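Local coordinates for Phi class glutathione transferase GSTF1 (Populus tremula x Populus tremuloides, PDB 4RI6), which binds glutathione and probably joins its sulfur to electrophilic halide compounds, releasing the halide, a reaction used in detoxification, at residues T154-L157 with E161-F164; D116-L121 with L170-Y175. All coordinates share one frame; numbering follows the deposited sequence.

Contact 1: T154-L157 with E161-F164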
loop_
_atom_site.group_PDB
_atom_site.type_symbol
_atom_site.label_atom_id
_atom_site.label_comp_id
_atom_site.label_asym_id
_atom_site.label_seq_id
_atom_site.Cartn_x
_atom_site.Cartn_y
_atom_site.Cartn_z
ATOM N N THR A 154 -7.980 20.875 -6.359
ATOM C CA THR A 154 -6.531 21.053 -6.295
ATOM C C THR A 154 -5.917 20.698 -7.633
ATOM O O THR A 154 -6.496 19.956 -8.421
ATOM C CB THR A 154 -5.894 20.195 -5.198
ATOM O OG1 THR A 154 -6.257 18.832 -5.389
ATOM C CG2 THR A 154 -6.368 20.656 -3.836
ATOM N N ARG A 155 -4.726 21.223 -7.875
ATOM C CA ARG A 155 -4.047 21.019 -9.138
ATOM C C ARG A 155 -3.512 19.596 -9.275
ATOM O O ARG A 155 -3.556 18.997 -10.355
ATOM C CB ARG A 155 -2.902 22.033 -9.271
ATOM C CG ARG A 155 -2.165 21.995 -10.574
ATOM C CD ARG A 155 -1.153 23.114 -10.594
ATOM N NE ARG A 155 -0.169 22.924 -11.646
ATOM C CZ ARG A 155 1.096 23.328 -11.593
ATOM N NH1 ARG A 155 1.561 23.983 -10.545
ATOM N NH2 ARG A 155 1.898 23.078 -12.615
ATOM N N PHE A 156 -2.984 19.083 -8.169
ATOM C CA PHE A 156 -2.472 17.727 -8.083
ATOM C C PHE A 156 -3.280 16.989 -7.026
ATOM O O PHE A 156 -4.152 17.583 -6.386
ATOM C CB PHE A 156 -0.981 17.752 -7.748
ATOM C CG PHE A 156 -0.145 18.449 -8.791
ATOM C CD1 PHE A 156 0.272 17.771 -9.937
ATOM C CD2 PHE A 156 0.235 19.770 -8.626
ATOM C CE1 PHE A 156 1.017 18.413 -10.916
ATOM C CE2 PHE A 156 1.007 20.410 -9.604
ATOM C CZ PHE A 156 1.395 19.719 -10.744
ATOM N N LEU A 157 -3.032 15.695 -6.845
ATOM C CA LEU A 157 -3.928 14.941 -5.968
ATOM C C LEU A 157 -3.933 15.477 -4.551
ATOM O O LEU A 157 -4.988 15.566 -3.931
ATOM C CB LEU A 157 -3.549 13.467 -5.938
ATOM C CG LEU A 157 -3.929 12.672 -7.175
ATOM C CD1 LEU A 157 -3.371 11.279 -7.086
ATOM C CD2 LEU A 157 -5.442 12.594 -7.367
ATOM N N GLU A 161 1.183 21.103 -5.463
ATOM C CA GLU A 161 2.531 20.738 -5.838
ATOM C C GLU A 161 2.572 19.265 -6.238
ATOM O O GLU A 161 1.949 18.446 -5.586
ATOM C CB GLU A 161 3.462 20.995 -4.649
ATOM C CG GLU A 161 4.888 21.335 -4.998
ATOM C CD GLU A 161 5.694 21.805 -3.783
ATOM O OE1 GLU A 161 5.100 22.081 -2.711
ATOM O OE2 GLU A 161 6.933 21.901 -3.906
ATOM N N PHE A 162 3.274 18.948 -7.318
ATOM C CA PHE A 162 3.533 17.552 -7.695
ATOM C C PHE A 162 4.095 16.808 -6.495
ATOM O O PHE A 162 4.967 17.324 -5.800
ATOM C CB PHE A 162 4.504 17.473 -8.880
ATOM C CG PHE A 162 4.829 16.063 -9.335
ATOM C CD1 PHE A 162 3.942 15.347 -10.119
ATOM C CD2 PHE A 162 6.054 15.488 -9.032
ATOM C CE1 PHE A 162 4.250 14.071 -10.560
ATOM C CE2 PHE A 162 6.370 14.211 -9.465
ATOM C CZ PHE A 162 5.467 13.500 -10.232
ATOM N N SER A 163 3.600 15.603 -6.245
ATOM C CA SER A 163 4.109 14.816 -5.131
ATOM C C SER A 163 4.290 13.379 -5.528
ATOM O O SER A 163 3.894 12.962 -6.623
ATOM C CB SER A 163 3.168 14.881 -3.928
ATOM O OG SER A 163 2.061 14.020 -4.086
ATOM N N PHE A 164 4.853 12.602 -4.609
ATOM C CA PHE A 164 4.964 11.178 -4.837
ATOM C C PHE A 164 3.601 10.533 -5.095
ATOM O O PHE A 164 3.506 9.521 -5.793
ATOM C CB PHE A 164 5.659 10.484 -3.650
ATOM C CG PHE A 164 5.926 9.047 -3.914
ATOM C CD1 PHE A 164 6.903 8.685 -4.820
ATOM C CD2 PHE A 164 5.147 8.052 -3.350
ATOM C CE1 PHE A 164 7.120 7.387 -5.133
ATOM C CE2 PHE A 164 5.379 6.736 -3.657
ATOM C CZ PHE A 164 6.370 6.406 -4.546
#
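In the turn that leads into the N-capping box of helix 164-179, the ring of Phe156 packs against the peptide between Glu161 and Phe162. Only three residues separate the two segments, so the chain folds back on itself and sets this backbone against an aromatic face. Phe156 CD2 approaches Glu161 C obliquely at 3.4 Å and comes equally near Phe162 N, which lies over the face, displaced toward the rim. Phe162 adds its beta carbon over the same ring: CB stands 4.3 Å from the Phe156 ring centroid and only 16° off the normal, a CH-pi contact. The two side chains cross at roughly a right angle and do not stack. With CG of Phe162 anti to the backbone N (chi1 180°), the second ring is carried away from the first, and Phe156 CE1 comes near its plane at the edge.

Phe156 is also braced from its own segment. Its CE2 lies 3.4 Å above the plane of the Arg155 guanidinium, toward the rim of that group, and its carbonyl O accepts a short 2.6 Å hydrogen bond from Thr154 OG1, with a C=O...donor angle of 170°.

Asp166 joins the loop to the helix start: one carboxylate oxygen accepts Leu157 N and the other accepts Ser163 N, while Ser163 OG caps Ala165 N. Phe162 touches Leu167, as in the hydrophobic staple that accompanies the capping box in glutathione transferases. Ile199 of helix 190-200 touches both Phe156 and Phe162, and Phe162 also reaches Glu25 of helix 14-25.

Contact 2: D116-L121 with L170-Y175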
loop_
_atom_site.group_PDB
_atom_site.type_symbol
_atom_site.label_atom_id
_atom_site.label_comp_id
_atom_site.label_asym_id
_atom_site.label_seq_id
_atom_site.Cartn_x
_atom_site.Cartn_y
_atom_site.Cartn_z
ATOM N N ASP A 116 -4.165 -4.607 -12.893
ATOM C CA ASP A 116 -4.705 -5.825 -13.490
ATOM C C ASP A 116 -5.033 -5.616 -14.967
ATOM O O ASP A 116 -4.846 -6.521 -15.777
ATOM C CB ASP A 116 -5.955 -6.298 -12.746
ATOM C CG ASP A 116 -5.652 -6.832 -11.372
ATOM O OD1 ASP A 116 -4.462 -7.071 -11.059
ATOM O OD2 ASP A 116 -6.621 -7.014 -10.602
ATOM N N LEU A 117 -5.569 -4.441 -15.306
ATOM C CA LEU A 117 -5.793 -4.106 -16.707
ATOM C C LEU A 117 -4.472 -4.097 -17.486
ATOM O O LEU A 117 -4.377 -4.698 -18.555
ATOM C CB LEU A 117 -6.495 -2.749 -16.822
ATOM C CG LEU A 117 -7.982 -2.718 -16.478
ATOM C CD1 LEU A 117 -8.439 -1.261 -16.363
ATOM C CD2 LEU A 117 -8.785 -3.469 -17.543
ATOM N N VAL A 118 -3.462 -3.420 -16.956
ATOM C CA VAL A 118 -2.160 -3.381 -17.623
ATOM C C VAL A 118 -1.628 -4.788 -17.836
ATOM O O VAL A 118 -1.137 -5.118 -18.930
ATOM C CB VAL A 118 -1.143 -2.528 -16.833
ATOM C CG1 VAL A 118 0.276 -2.712 -17.379
ATOM C CG2 VAL A 118 -1.547 -1.075 -16.884
ATOM N N HIS A 119 -1.729 -5.630 -16.810
ATOM C CA HIS A 119 -1.213 -6.975 -16.938
ATOM C C HIS A 119 -1.984 -7.780 -17.985
ATOM O O HIS A 119 -1.391 -8.391 -18.865
ATOM C CB HIS A 119 -1.242 -7.723 -15.609
ATOM C CG HIS A 119 -0.705 -9.102 -15.741
ATOM N ND1 HIS A 119 -1.511 -10.198 -15.942
ATOM C CD2 HIS A 119 0.569 -9.541 -15.841
ATOM C CE1 HIS A 119 -0.756 -11.272 -16.078
ATOM N NE2 HIS A 119 0.511 -10.899 -16.029
ATOM N N ASP A 120 -3.310 -7.760 -17.921
ATOM C CA ASP A 120 -4.089 -8.610 -18.809
ATOM C C ASP A 120 -3.985 -8.169 -20.261
ATOM O O ASP A 120 -4.003 -9.003 -21.160
ATOM C CB ASP A 120 -5.544 -8.643 -18.372
ATOM C CG ASP A 120 -5.736 -9.403 -17.069
ATOM O OD1 ASP A 120 -4.799 -10.123 -16.639
ATOM O OD2 ASP A 120 -6.820 -9.292 -16.468
ATOM N N LEU A 121 -3.855 -6.861 -20.482
ATOM C CA LEU A 121 -3.813 -6.326 -21.836
ATOM C C LEU A 121 -2.433 -6.276 -22.470
ATOM O O LEU A 121 -2.339 -6.277 -23.697
ATOM C CB LEU A 121 -4.394 -4.912 -21.870
ATOM C CG LEU A 121 -5.864 -4.803 -21.503
ATOM C CD1 LEU A 121 -6.231 -3.365 -21.291
ATOM C CD2 LEU A 121 -6.690 -5.403 -22.619
ATOM N N LEU A 170 1.846 7.281 -12.308
ATOM C CA LEU A 170 2.391 7.344 -13.655
ATOM C C LEU A 170 2.556 5.965 -14.321
ATOM O O LEU A 170 2.198 5.820 -15.489
ATOM C CB LEU A 170 3.732 8.088 -13.653
ATOM C CG LEU A 170 3.607 9.609 -13.519
ATOM C CD1 LEU A 170 4.951 10.266 -13.193
ATOM C CD2 LEU A 170 3.023 10.214 -14.789
ATOM N N PRO A 171 3.079 4.946 -13.604
ATOM C CA PRO A 171 3.382 3.722 -14.375
ATOM C C PRO A 171 2.156 3.016 -14.967
ATOM O O PRO A 171 2.164 2.678 -16.153
ATOM C CB PRO A 171 4.100 2.838 -13.351
ATOM C CG PRO A 171 4.734 3.825 -12.408
ATOM C CD PRO A 171 3.721 4.930 -12.276
ATOM N N ASN A 172 1.104 2.809 -14.181
ATOM C CA ASN A 172 -0.069 2.145 -14.733
ATOM C C ASN A 172 -0.839 3.089 -15.640
ATOM O O ASN A 172 -1.372 2.677 -16.670
ATOM C CB ASN A 172 -0.981 1.604 -13.636
ATOM C CG ASN A 172 -0.428 0.351 -13.001
ATOM O OD1 ASN A 172 0.430 -0.317 -13.570
ATOM N ND2 ASN A 172 -0.928 0.015 -11.831
ATOM N N GLY A 173 -0.918 4.355 -15.253
ATOM C CA GLY A 173 -1.614 5.330 -16.064
ATOM C C GLY A 173 -1.036 5.420 -17.461
ATOM O O GLY A 173 -1.771 5.430 -18.456
ATOM N N ASP A 174 0.290 5.443 -17.560
ATOM C CA ASP A 174 0.922 5.682 -18.849
ATOM C C ASP A 174 0.690 4.485 -19.759
ATOM O O ASP A 174 0.433 4.647 -20.953
ATOM C CB ASP A 174 2.430 5.966 -18.686
ATOM C CG ASP A 174 3.037 6.653 -19.919
ATOM O OD1 ASP A 174 3.287 5.951 -20.902
ATOM O OD2 ASP A 174 3.236 7.892 -19.927
ATOM N N TYR A 175 0.743 3.274 -19.205
ATOM C CA TYR A 175 0.495 2.116 -20.051
ATOM C C TYR A 175 -0.950 2.114 -20.545
ATOM O O TYR A 175 -1.210 1.815 -21.712
ATOM C CB TYR A 175 0.803 0.817 -19.307
ATOM C CG TYR A 175 2.229 0.305 -19.452
ATOM C CD1 TYR A 175 2.773 0.027 -20.692
ATOM C CD2 TYR A 175 3.010 0.058 -18.329
ATOM C CE1 TYR A 175 4.072 -0.460 -20.802
ATOM C CE2 TYR A 175 4.302 -0.427 -18.431
ATOM C CZ TYR A 175 4.824 -0.691 -19.679
ATOM O OH TYR A 175 6.103 -1.187 -19.829
#
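Val118 meets Tyr175 and Asn172 through apolar contacts made by its two methyl groups: both meet the beta carbon of Tyr175, while CG1 also reaches its ring and CG2 also reaches Asn172. CG2 touches both partners, 3.9 Å from Tyr175 CB, and CG1 leans against the ring itself, 4.0 Å from Tyr175 CD2, at an oblique angle. Having CG1 anti to the backbone N (chi1 169°) lets the branched end straddle the root of the tyrosine, and the two side chains cross at about a right angle. The backbones come close here, with the CA atoms of Val118 and Tyr175 6.6 Å apart.

Contacts with polar atoms are of van der Waals kind. CG2 of Val118 rests 3.8 Å from the backbone O of Asn172 and 3.9 Å from its OD1, so this one methyl group lies against both oxygens of the residue. The side-chain ND2 of Asn172 makes a weak hydrogen bond to Ser114 OG, one turn earlier on helix 93-122. Cutting Val118 back to an alanine removes both methyls and would probably leave a gap beside the beta carbon and ring of Tyr175 and the oxygens of Asn172, though the tyrosine hydroxyl would keep its bond to Leu12 O.

Backbone bonding is less regular on the second helix: it is kinked where the N atoms of Pro171 and Asn172 lack bonds to the preceding turn, and Tyr175 N reaches Pro171 O only weakly, at 3.4 Å.

The side chain of Tyr175 lies about 7 Å from that of the glutathione-binding Ser13. Val118, Asn172 and Tyr175 thus join helices 93-122 and 164-179 in the all-helical C-terminal domain of the glutathione transferase fold, beside the face turned to the thioredoxin-like domain and its glutathione site.

How the contacts relate
From the N terminus the chain first builds the thioredoxin-like domain, then runs into helix 93-122, where contact 2 takes its first segment, 116-121. Helix 130-150 and the loop after it follow. Within that loop, contact 1 brings 154-157 back against 161-164, closing a short turn with three residues between. Phe164, the last residue of the second segment, starts helix 164-179, which soon supplies 170-175 and so closes the far larger loop of contact 2. Contact 1 is therefore nested inside contact 2. Their centres lie 21 Å apart and they do not touch. Contact 1 shapes the entry to helix 164-179, and contact 2 fixes its middle to helix 93-122.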